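Long-range contacts in 3-hydroxyisobutyrate dehydrogenase (PDB 3G0O), which probably catalyses the oxidation of L-threonate to 2-dehydro-L-erythronate, using NAD(+) in preference to NADP(+): residues A194-A198 against V289-F293; N74-R79 against S102-D108; H189-A194 against M223-M228; V242-V246 against F273-S277. All coordinates share one frame. Numbering follows the deposited sequence.

Interaction 1: residues A194-A198 against V289-F293; sequences AEAMA and VIKIF
In the all-helical C-terminal domain of this HIBADH-related enzyme, the last modelled residues pack against the long helix 174-202. Residues 194-198 are regular helix, with Ala-198 N bonded to Ala-194 O at 2.9 Å. Residues 289-292 continue a 3-10 segment that begins earlier; Ile-292 N reaches Val-289 O at 3.2 Å and Phe-293 N reaches Ile-290 O at 3.2 Å. The CA atoms of Ala-194 and Ile-290 are 4.7 Å apart. Ala-194 and Ala-198 point toward this segment, and their small side chains allow the close approach. The contact is apolar. Val-289 (chi1 p) sets CG1 3.7 Å from Ala-194 CB. Ile-290 (t, t) lies over the helix: its CB is 3.6 Å from Ala-194 CB, its CG1 3.9 Å from Ala-198 CB, and its CD1 4.0 Å from CB of selenomethionine Met-197. Lys-291 points away and bridges to Glu-284. Ile-292 packs on Met-272 of helix 264-281. Phe-293 (chi1 m) turns back to the helix and meets Phe-261 of the second subunit, at the dimer interface. Glu-195 there accepts from backbone N of Leu-265 and Ala-266 of the second subunit. Phe-293 CB lies 3.7 Å from Ala-198 CB, and Phe-293 CE2 lies 3.7 Å from Glu-195 CA.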
loop_
_atom_site.group_PDB
_atom_site.type_symbol
_atom_site.label_atom_id
_atom_site.label_comp_id
_atom_site.label_asym_id
_atom_site.label_seq_id
_atom_site.Cartn_x
_atom_site.Cartn_y
_atom_site.Cartn_z
ATOM N N ALA A 194 2.109 -10.652 -3.346
ATOM C CA ALA A 194 2.455 -11.950 -3.909
ATOM C C ALA A 194 1.212 -12.773 -4.203
ATOM O O ALA A 194 1.105 -13.400 -5.256
ATOM C CB ALA A 194 3.365 -12.711 -2.957
ATOM N N GLU A 195 0.270 -12.775 -3.267
ATOM C CA GLU A 195 -0.960 -13.531 -3.446
ATOM C C GLU A 195 -1.708 -13.041 -4.681
ATOM O O GLU A 195 -2.154 -13.843 -5.504
ATOM C CB GLU A 195 -1.844 -13.398 -2.201
ATOM C CG GLU A 195 -3.145 -14.187 -2.262
ATOM C CD GLU A 195 -3.837 -14.238 -0.917
ATOM O OE1 GLU A 195 -3.199 -14.690 0.060
ATOM O OE2 GLU A 195 -5.011 -13.827 -0.834
ATOM N N ALA A 196 -1.823 -11.724 -4.821
ATOM C CA ALA A 196 -2.527 -11.134 -5.957
ATOM C C ALA A 196 -1.847 -11.403 -7.300
ATOM O O ALA A 196 -2.517 -11.680 -8.295
ATOM C CB ALA A 196 -2.683 -9.636 -5.746
HETATM N N MSE A 197 -0.521 -11.333 -7.331
HETATM C CA MSE A 197 0.202 -11.572 -8.579
HETATM C C MSE A 197 0.172 -13.045 -8.969
HETATM O O MSE A 197 0.093 -13.371 -10.143
HETATM C CB MSE A 197 1.648 -11.073 -8.471
HETATM C CG MSE A 197 1.761 -9.557 -8.412
HETATM SE SE MSE A 197 1.164 -8.678 -10.068
HETATM C CE MSE A 197 2.901 -8.332 -10.831
ATOM N N ALA A 198 0.230 -13.938 -7.982
ATOM C CA ALA A 198 0.176 -15.362 -8.280
ATOM C C ALA A 198 -1.210 -15.668 -8.856
ATOM O O ALA A 198 -1.345 -16.455 -9.789
ATOM C CB ALA A 198 0.423 -16.187 -7.012
ATOM N N VAL A 289 8.190 -15.098 -1.435
ATOM C CA VAL A 289 7.090 -15.703 -0.693
ATOM C C VAL A 289 6.025 -16.131 -1.713
ATOM O O VAL A 289 5.216 -17.025 -1.455
ATOM C CB VAL A 289 6.469 -14.702 0.318
ATOM C CG1 VAL A 289 5.874 -13.505 -0.418
ATOM C CG2 VAL A 289 5.407 -15.404 1.156
ATOM N N ILE A 290 6.040 -15.493 -2.882
ATOM C CA ILE A 290 5.087 -15.812 -3.938
ATOM C C ILE A 290 5.260 -17.263 -4.411
ATOM O O ILE A 290 4.341 -17.863 -4.965
ATOM C CB ILE A 290 5.262 -14.860 -5.155
ATOM C CG1 ILE A 290 4.062 -14.998 -6.095
ATOM C CG2 ILE A 290 6.550 -15.197 -5.910
ATOM C CD1 ILE A 290 4.037 -13.974 -7.225
ATOM N N LYS A 291 6.438 -17.830 -4.177
ATOM C CA LYS A 291 6.709 -19.197 -4.604
ATOM C C LYS A 291 5.913 -20.280 -3.873
ATOM O O LYS A 291 5.855 -21.422 -4.334
ATOM C CB LYS A 291 8.212 -19.482 -4.506
ATOM C CG LYS A 291 9.029 -18.657 -5.494
ATOM C CD LYS A 291 10.515 -18.973 -5.420
ATOM C CE LYS A 291 11.287 -18.195 -6.482
ATOM N NZ LYS A 291 12.744 -18.506 -6.466
ATOM N N ILE A 292 5.295 -19.945 -2.742
ATOM C CA ILE A 292 4.509 -20.950 -2.025
ATOM C C ILE A 292 3.250 -21.305 -2.818
ATOM O O ILE A 292 2.583 -22.303 -2.542
ATOM C CB ILE A 292 4.099 -20.466 -0.612
ATOM C CG1 ILE A 292 3.163 -19.262 -0.709
ATOM C CG2 ILE A 292 5.346 -20.114 0.190
ATOM C CD1 ILE A 292 2.644 -18.790 0.645
ATOM N N PHE A 293 2.944 -20.482 -3.815
ATOM C CA PHE A 293 1.775 -20.679 -4.663
ATOM C C PHE A 293 2.103 -21.574 -5.854
ATOM O O PHE A 293 1.187 -22.266 -6.344
ATOM C CB PHE A 293 1.248 -19.321 -5.144
ATOM C CG PHE A 293 0.621 -18.497 -4.052
ATOM C CD1 PHE A 293 -0.657 -18.800 -3.583
ATOM C CD2 PHE A 293 1.317 -17.446 -3.464
ATOM C CE1 PHE A 293 -1.236 -18.060 -2.541
ATOM C CE2 PHE A 293 0.750 -16.702 -2.426
ATOM C CZ PHE A 293 -0.529 -17.015 -1.964
#

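Interaction 2: residues N74-R79 against S102-D108; sequences NAAQVR and STISSAD
Two helix starts, each capped by its own side chain, lie side by side here. Asn-74 is the N-cap of helix 75-82. With chi1 p, its OD1 accepts from Gln-77 N at 2.8 Å. Ser-105, also chi1 p, is the N-cap of helix 106-117, and its OG accepts from Asp-108 N at 3.0 Å. Residues 102-105 are extended. The CA atoms of Asn-74 and Thr-103 are 5.9 Å apart, and those of Ala-75 and Ile-104 are 5.5 Å apart. A water joins the backbones: it accepts from Ala-75 N at 2.9 Å and donates to Thr-103 O at 3.1 Å. These turns follow the parallel strands 67-70 and 97-100, neighbours in the sheet of the Rossmann-type NAD-binding domain. Thus the contact lies at the C-terminal edge of that sheet. Ser-102 OG bonds to Val-72 O; its 3.5 Å approach to Asn-74 N has a poor angle. Thr-103 OG1 bonds to NZ of Lys-179, the predicted active-site residue. Ile-104 (p, t) puts CG2 3.7 Å from Ala-75 CB, and Val-78 CG2 is 4.0 Å from Ser-102 CB. At the far end Arg-79 (m, t, t) makes a salt bridge to Asp-108 (chi1 m). Its NH2 donates to Asp-108 OD1 at 2.8 Å, and its NH1 gives a weak bond to the same OD1 at 2.9 Å. Arg-79 NH2 is also salt-bridged to Glu-111.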
loop_
_atom_site.group_PDB
_atom_site.type_symbol
_atom_site.label_atom_id
_atom_site.label_comp_id
_atom_site.label_asym_id
_atom_site.label_seq_id
_atom_site.Cartn_x
_atom_site.Cartn_y
_atom_site.Cartn_z
ATOM N N ASN A 74 19.201 -7.643 13.712
ATOM C CA ASN A 74 18.521 -7.973 14.960
ATOM C C ASN A 74 19.223 -7.562 16.248
ATOM O O ASN A 74 20.345 -7.053 16.236
ATOM C CB ASN A 74 18.260 -9.477 15.000
ATOM C CG ASN A 74 19.525 -10.276 14.810
ATOM O OD1 ASN A 74 20.511 -10.071 15.518
ATOM N ND2 ASN A 74 19.512 -11.188 13.848
ATOM N N ALA A 75 18.538 -7.808 17.363
ATOM C CA ALA A 75 19.041 -7.482 18.691
ATOM C C ALA A 75 20.342 -8.209 18.997
ATOM O O ALA A 75 21.247 -7.650 19.624
ATOM C CB ALA A 75 17.997 -7.835 19.742
ATOM N N ALA A 76 20.430 -9.462 18.560
ATOM C CA ALA A 76 21.627 -10.252 18.805
ATOM C C ALA A 76 22.834 -9.529 18.220
ATOM O O ALA A 76 23.883 -9.433 18.859
ATOM C CB ALA A 76 21.480 -11.631 18.181
ATOM N N GLN A 77 22.676 -9.011 17.006
ATOM C CA GLN A 77 23.756 -8.296 16.345
ATOM C C GLN A 77 24.031 -6.941 16.999
ATOM O O GLN A 77 25.171 -6.474 17.011
ATOM C CB GLN A 77 23.441 -8.132 14.857
ATOM C CG GLN A 77 23.685 -9.408 14.052
ATOM C CD GLN A 77 23.173 -9.331 12.624
ATOM O OE1 GLN A 77 23.314 -8.309 11.952
ATOM N NE2 GLN A 77 22.587 -10.424 12.147
ATOM N N VAL A 78 22.996 -6.311 17.547
ATOM C CA VAL A 78 23.186 -5.028 18.217
ATOM C C VAL A 78 24.030 -5.286 19.459
ATOM O O VAL A 78 25.001 -4.574 19.723
ATOM C CB VAL A 78 21.842 -4.395 18.652
ATOM C CG1 VAL A 78 22.103 -3.111 19.427
ATOM C CG2 VAL A 78 20.981 -4.100 17.431
ATOM N N ARG A 79 23.658 -6.314 20.214
ATOM C CA ARG A 79 24.386 -6.670 21.422
ATOM C C ARG A 79 25.834 -7.059 21.138
ATOM O O ARG A 79 26.721 -6.765 21.939
ATOM C CB ARG A 79 23.676 -7.811 22.156
ATOM C CG ARG A 79 22.370 -7.399 22.821
ATOM C CD ARG A 79 21.895 -8.474 23.783
ATOM N NE ARG A 79 20.919 -7.954 24.738
ATOM C CZ ARG A 79 19.613 -7.857 24.509
ATOM N NH1 ARG A 79 19.105 -8.256 23.350
ATOM N NH2 ARG A 79 18.816 -7.354 25.442
ATOM N N SER A 102 17.534 -0.783 14.343
ATOM C CA SER A 102 17.346 -2.161 13.904
ATOM C C SER A 102 15.852 -2.460 14.026
ATOM O O SER A 102 15.021 -1.577 13.851
ATOM C CB SER A 102 18.157 -3.090 14.816
ATOM O OG SER A 102 17.989 -4.455 14.478
ATOM N N THR A 103 15.510 -3.710 14.302
ATOM C CA THR A 103 14.111 -4.076 14.493
ATOM C C THR A 103 14.127 -5.026 15.679
ATOM O O THR A 103 14.270 -6.241 15.522
ATOM C CB THR A 103 13.514 -4.766 13.251
ATOM O OG1 THR A 103 13.610 -3.885 12.125
ATOM C CG2 THR A 103 12.051 -5.099 13.479
ATOM N N ILE A 104 13.992 -4.450 16.867
ATOM C CA ILE A 104 14.045 -5.210 18.104
ATOM C C ILE A 104 12.811 -5.008 18.984
ATOM O O ILE A 104 11.997 -4.121 18.743
ATOM C CB ILE A 104 15.319 -4.813 18.893
ATOM C CG1 ILE A 104 15.217 -3.363 19.384
ATOM C CG2 ILE A 104 16.539 -4.967 18.001
ATOM C CD1 ILE A 104 16.467 -2.856 20.106
ATOM N N SER A 105 12.683 -5.830 20.019
ATOM C CA SER A 105 11.548 -5.730 20.922
ATOM C C SER A 105 11.718 -4.512 21.815
ATOM O O SER A 105 12.826 -3.988 21.966
ATOM C CB SER A 105 11.453 -6.976 21.797
ATOM O OG SER A 105 12.501 -6.993 22.750
ATOM N N SER A 106 10.615 -4.057 22.396
ATOM C CA SER A 106 10.651 -2.917 23.298
ATOM C C SER A 106 11.498 -3.279 24.514
ATOM O O SER A 106 12.269 -2.453 25.020
ATOM C CB SER A 106 9.244 -2.551 23.752
ATOM O OG SER A 106 9.269 -1.409 24.584
ATOM N N ALA A 107 11.359 -4.518 24.978
ATOM C CA ALA A 107 12.120 -4.981 26.134
ATOM C C ALA A 107 13.620 -4.892 25.851
ATOM O O ALA A 107 14.380 -4.411 26.687
ATOM C CB ALA A 107 11.732 -6.421 26.474
ATOM N N ASP A 108 14.041 -5.356 24.676
ATOM C CA ASP A 108 15.456 -5.309 24.322
ATOM C C ASP A 108 15.979 -3.879 24.225
ATOM O O ASP A 108 17.104 -3.591 24.644
ATOM C CB ASP A 108 15.712 -6.045 23.009
ATOM C CG ASP A 108 15.827 -7.552 23.197
ATOM O OD1 ASP A 108 16.335 -7.989 24.250
ATOM O OD2 ASP A 108 15.427 -8.302 22.287
HETATM O O HOH W 1 15.739 -8.453 17.153
#

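Interaction 3: residues H189-A194 against M223-M228; sequences HIAAAA and MFENRM
Ala-193 CB packs against two side chains of the opposing helix, 3.4 Å from Phe-224 CD1 and 3.7 Å from CG of selenomethionine Met-228. Both segments are regular helix. Their axes approach to 8.8 Å with a signed crossing angle of -66°. The CA atoms of Ala-193 and Phe-224 are 5.3 Å apart, and those of Ile-190 and Met-223 are 5.6 Å apart. Phe-224 has chi1 t, while Met-228 is m, m and brings SE 3.9 Å from Ala-194 N. This is buried packing of helix 222-232 on the long helix 174-202 in the all-helical C-terminal domain. Ile-190 (m, t) sets CG1 3.8 Å from CB of selenomethionine Met-223 and CD1 3.8 Å from Arg-227 NE. The Arg-227 charge is met by Asp-286, and its NH2 binds a tartrate, probably from the crystallisation liquor. A water lies 3.1 Å from His-189 ND1 and accepts from Met-223 N at 2.9 Å. The His-189 ring meets His-189 of the second subunit edge-to-face.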
loop_
_atom_site.group_PDB
_atom_site.type_symbol
_atom_site.label_atom_id
_atom_site.label_comp_id
_atom_site.label_asym_id
_atom_site.label_seq_id
_atom_site.Cartn_x
_atom_site.Cartn_y
_atom_site.Cartn_z
ATOM N N HIS A 189 1.721 -6.571 3.452
ATOM C CA HIS A 189 1.653 -6.021 2.102
ATOM C C HIS A 189 2.486 -6.825 1.104
ATOM O O HIS A 189 2.044 -7.057 -0.022
ATOM C CB HIS A 189 2.066 -4.547 2.105
ATOM C CG HIS A 189 1.066 -3.649 2.770
ATOM N ND1 HIS A 189 1.355 -2.354 3.142
ATOM C CD2 HIS A 189 -0.212 -3.874 3.161
ATOM C CE1 HIS A 189 0.303 -1.822 3.738
ATOM N NE2 HIS A 189 -0.661 -2.725 3.763
ATOM N N ILE A 190 3.674 -7.269 1.495
ATOM C CA ILE A 190 4.468 -8.067 0.566
ATOM C C ILE A 190 3.717 -9.364 0.254
ATOM O O ILE A 190 3.593 -9.755 -0.906
ATOM C CB ILE A 190 5.858 -8.426 1.134
ATOM C CG1 ILE A 190 6.708 -7.156 1.272
ATOM C CG2 ILE A 190 6.554 -9.417 0.197
ATOM C CD1 ILE A 190 8.031 -7.367 1.989
ATOM N N ALA A 191 3.202 -10.019 1.291
ATOM C CA ALA A 191 2.478 -11.270 1.097
ATOM C C ALA A 191 1.204 -11.083 0.271
ATOM O O ALA A 191 0.886 -11.917 -0.578
ATOM C CB ALA A 191 2.145 -11.910 2.459
ATOM N N ALA A 192 0.475 -9.997 0.516
ATOM C CA ALA A 192 -0.750 -9.733 -0.227
ATOM C C ALA A 192 -0.413 -9.472 -1.693
ATOM O O ALA A 192 -1.116 -9.933 -2.587
ATOM C CB ALA A 192 -1.491 -8.534 0.374
ATOM N N ALA A 193 0.671 -8.740 -1.938
ATOM C CA ALA A 193 1.081 -8.454 -3.310
ATOM C C ALA A 193 1.361 -9.778 -4.017
ATOM O O ALA A 193 0.898 -10.009 -5.138
ATOM C CB ALA A 193 2.335 -7.575 -3.317
ATOM N N ALA A 194 2.109 -10.652 -3.346
ATOM C CA ALA A 194 2.455 -11.950 -3.909
ATOM C C ALA A 194 1.212 -12.773 -4.203
ATOM O O ALA A 194 1.105 -13.400 -5.256
ATOM C CB ALA A 194 3.365 -12.711 -2.957
HETATM N N MSE A 223 5.109 -1.499 -0.773
HETATM C CA MSE A 223 5.718 -2.816 -0.928
HETATM C C MSE A 223 5.343 -3.506 -2.233
HETATM O O MSE A 223 6.163 -4.209 -2.818
HETATM C CB MSE A 223 5.374 -3.712 0.268
HETATM C CG MSE A 223 6.177 -3.357 1.508
HETATM SE SE MSE A 223 8.105 -3.506 1.185
HETATM C CE MSE A 223 8.706 -3.464 3.028
ATOM N N PHE A 224 4.110 -3.323 -2.694
ATOM C CA PHE A 224 3.716 -3.932 -3.956
ATOM C C PHE A 224 4.595 -3.340 -5.057
ATOM O O PHE A 224 5.230 -4.063 -5.827
ATOM C CB PHE A 224 2.249 -3.631 -4.295
ATOM C CG PHE A 224 1.805 -4.218 -5.611
ATOM C CD1 PHE A 224 1.128 -5.436 -5.656
ATOM C CD2 PHE A 224 2.131 -3.590 -6.811
ATOM C CE1 PHE A 224 0.784 -6.024 -6.878
ATOM C CE2 PHE A 224 1.795 -4.167 -8.037
ATOM C CZ PHE A 224 1.121 -5.389 -8.071
ATOM N N GLU A 225 4.632 -2.014 -5.118
ATOM C CA GLU A 225 5.405 -1.340 -6.150
ATOM C C GLU A 225 6.885 -1.704 -6.122
ATOM O O GLU A 225 7.499 -1.905 -7.170
ATOM C CB GLU A 225 5.239 0.181 -6.043
ATOM C CG GLU A 225 5.690 0.905 -7.302
ATOM C CD GLU A 225 5.274 2.363 -7.344
ATOM O OE1 GLU A 225 4.211 2.708 -6.792
ATOM O OE2 GLU A 225 6.002 3.168 -7.952
ATOM N N ASN A 226 7.456 -1.814 -4.928
ATOM C CA ASN A 226 8.871 -2.146 -4.814
ATOM C C ASN A 226 9.195 -3.616 -5.052
ATOM O O ASN A 226 10.041 -3.944 -5.886
ATOM C CB ASN A 226 9.395 -1.728 -3.440
ATOM C CG ASN A 226 10.886 -1.959 -3.297
ATOM O OD1 ASN A 226 11.328 -3.028 -2.871
ATOM N ND2 ASN A 226 11.671 -0.958 -3.668
ATOM N N ARG A 227 8.503 -4.501 -4.337
ATOM C CA ARG A 227 8.753 -5.934 -4.443
ATOM C C ARG A 227 8.238 -6.633 -5.703
ATOM O O ARG A 227 8.902 -7.527 -6.236
ATOM C CB ARG A 227 8.191 -6.631 -3.197
ATOM C CG ARG A 227 8.715 -6.058 -1.876
ATOM C CD ARG A 227 10.224 -6.124 -1.819
ATOM N NE ARG A 227 10.721 -6.235 -0.450
ATOM C CZ ARG A 227 11.132 -5.218 0.301
ATOM N NH1 ARG A 227 11.117 -3.977 -0.169
ATOM N NH2 ARG A 227 11.565 -5.451 1.531
HETATM N N MSE A 228 7.070 -6.237 -6.198
HETATM C CA MSE A 228 6.549 -6.918 -7.375
HETATM C C MSE A 228 7.317 -6.649 -8.669
HETATM O O MSE A 228 7.096 -7.319 -9.676
HETATM C CB MSE A 228 5.055 -6.636 -7.549
HETATM C CG MSE A 228 4.184 -7.261 -6.452
HETATM SE SE MSE A 228 4.436 -9.187 -6.163
HETATM C CE MSE A 228 5.778 -9.119 -4.749
HETATM O O HOH W 2 3.758 -1.006 1.742
#

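Interaction 4: residues V242-V246 against F273-S277; sequences VDIFV and FTSAS
Phe-273, Val-242 and Val-246 carry most of this helix-helix contact. The axes of 242-246 and 273-277 approach to 8.8 Å and run 136° apart, with a signed crossing angle of -136°. The CA atoms of Val-246 and Phe-273 are 5.7 Å apart, and those of Asp-243 and Ser-277 are 6.5 Å apart. Phe-273 (chi1 m) points toward the other helix. Phe-245 CB stands over its face in a CH-pi contact, 3.9 Å from the Phe-273 ring centroid. The two ring planes are 25° apart and the centroids 5.5 Å apart, so the rings are offset with little overlap. Val-242 (chi1 t) sets CG1 at the edge of the Phe-273 ring, 4.1 Å from CD1, and also 4.1 Å from Ala-276 CB. The same CG1 lies 3.6 Å from Phe-273 O. One turn on, Val-246 (chi1 t) brings CG2 3.6 Å from Phe-273 O and 3.9 Å from Phe-273 CB. A polar link closes the outer side: Ser-277 OG (chi1 t) donates to Asp-243 OD1 at 2.7 Å. A water donates to Asp-243 OD2 at 2.6 Å and weakly to Ser-277 OG at 3.4 Å. The contact belongs to the all-helical C-terminal domain. Phe-245 and Phe-273 both rest on Ile-190 of helix 174-202, while Phe-273 touches Val-289 and Ala-276 touches Ile-292 of the C-terminal segment.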
loop_
_atom_site.group_PDB
_atom_site.type_symbol
_atom_site.label_atom_id
_atom_site.label_comp_id
_atom_site.label_asym_id
_atom_site.label_seq_id
_atom_site.Cartn_x
_atom_site.Cartn_y
_atom_site.Cartn_z
ATOM N N VAL A 242 13.555 -13.366 2.837
ATOM C CA VAL A 242 12.318 -13.942 3.342
ATOM C C VAL A 242 12.433 -14.105 4.854
ATOM O O VAL A 242 11.519 -13.745 5.602
ATOM C CB VAL A 242 12.057 -15.331 2.701
ATOM C CG1 VAL A 242 11.085 -16.151 3.556
ATOM C CG2 VAL A 242 11.504 -15.151 1.300
ATOM N N ASP A 243 13.565 -14.640 5.302
ATOM C CA ASP A 243 13.788 -14.859 6.728
ATOM C C ASP A 243 13.709 -13.592 7.579
ATOM O O ASP A 243 13.514 -13.676 8.792
ATOM C CB ASP A 243 15.131 -15.565 6.959
ATOM C CG ASP A 243 15.075 -17.042 6.610
ATOM O OD1 ASP A 243 13.954 -17.599 6.577
ATOM O OD2 ASP A 243 16.144 -17.650 6.384
ATOM N N ILE A 244 13.842 -12.424 6.954
ATOM C CA ILE A 244 13.749 -11.175 7.706
ATOM C C ILE A 244 12.324 -11.010 8.215
ATOM O O ILE A 244 12.110 -10.616 9.361
ATOM C CB ILE A 244 14.092 -9.936 6.845
ATOM C CG1 ILE A 244 15.570 -9.955 6.449
ATOM C CG2 ILE A 244 13.787 -8.653 7.632
ATOM C CD1 ILE A 244 16.524 -9.814 7.616
ATOM N N PHE A 245 11.347 -11.301 7.362
ATOM C CA PHE A 245 9.966 -11.166 7.788
ATOM C C PHE A 245 9.474 -12.320 8.641
ATOM O O PHE A 245 8.503 -12.171 9.381
ATOM C CB PHE A 245 9.052 -10.901 6.594
ATOM C CG PHE A 245 9.029 -9.459 6.203
ATOM C CD1 PHE A 245 9.844 -8.983 5.184
ATOM C CD2 PHE A 245 8.277 -8.551 6.941
ATOM C CE1 PHE A 245 9.917 -7.618 4.907
ATOM C CE2 PHE A 245 8.342 -7.188 6.677
ATOM C CZ PHE A 245 9.167 -6.720 5.655
ATOM N N VAL A 246 10.139 -13.467 8.546
ATOM C CA VAL A 246 9.783 -14.595 9.401
ATOM C C VAL A 246 10.099 -14.079 10.809
ATOM O O VAL A 246 9.327 -14.261 11.754
ATOM C CB VAL A 246 10.658 -15.842 9.110
ATOM C CG1 VAL A 246 10.492 -16.865 10.220
ATOM C CG2 VAL A 246 10.268 -16.449 7.779
ATOM N N PHE A 273 5.351 -16.655 5.034
ATOM C CA PHE A 273 6.795 -16.482 4.973
ATOM C C PHE A 273 7.494 -17.684 5.599
ATOM O O PHE A 273 8.547 -18.107 5.134
ATOM C CB PHE A 273 7.216 -15.192 5.679
ATOM C CG PHE A 273 6.989 -13.950 4.859
ATOM C CD1 PHE A 273 7.802 -13.662 3.765
ATOM C CD2 PHE A 273 5.966 -13.064 5.183
ATOM C CE1 PHE A 273 7.599 -12.503 3.005
ATOM C CE2 PHE A 273 5.756 -11.904 4.431
ATOM C CZ PHE A 273 6.576 -11.624 3.341
ATOM N N THR A 274 6.901 -18.241 6.652
ATOM C CA THR A 274 7.494 -19.405 7.305
ATOM C C THR A 274 7.499 -20.590 6.333
ATOM O O THR A 274 8.477 -21.350 6.261
ATOM C CB THR A 274 6.726 -19.763 8.601
ATOM O OG1 THR A 274 6.873 -18.694 9.547
ATOM C CG2 THR A 274 7.282 -21.057 9.219
ATOM N N SER A 275 6.415 -20.742 5.575
ATOM C CA SER A 275 6.330 -21.824 4.593
ATOM C C SER A 275 7.382 -21.625 3.505
ATOM O O SER A 275 8.019 -22.580 3.068
ATOM C CB SER A 275 4.948 -21.868 3.933
ATOM O OG SER A 275 3.957 -22.341 4.828
ATOM N N ALA A 276 7.555 -20.382 3.066
ATOM C CA ALA A 276 8.534 -20.076 2.031
ATOM C C ALA A 276 9.934 -20.431 2.522
ATOM O O ALA A 276 10.757 -20.939 1.762
ATOM C CB ALA A 276 8.459 -18.605 1.658
ATOM N N SER A 277 10.207 -20.164 3.797
ATOM C CA SER A 277 11.518 -20.483 4.349
ATOM C C SER A 277 11.720 -22.000 4.463
ATOM O O SER A 277 12.776 -22.508 4.103
ATOM C CB SER A 277 11.713 -19.819 5.714
ATOM O OG SER A 277 13.017 -20.071 6.220
HETATM O O HOH W 3 16.434 -20.218 5.905
#

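Overall arrangement
Interaction 2 closes first, joining turns after two strands of the N-terminal nucleotide-binding domain before the long helix 174-202 begins. The other three lie in the C-terminal helical domain. Interaction 3 closes a loop from helix 174-202 to helix 222-232. Interaction 1 opens within that loop and closes near the C terminus, so the two cross; they share Ala-194. Interaction 4, joining helices 242-258 and 264-281, follows interaction 3 and is nested inside the loop of interaction 1. Interactions 1, 3 and 4 touch one another, around Ile-190, Phe-273 and Val-289. Interaction 2 stays apart, its nearest atoms about 7 Å from interaction 4. Interactions 1 and 3 also reach the second subunit.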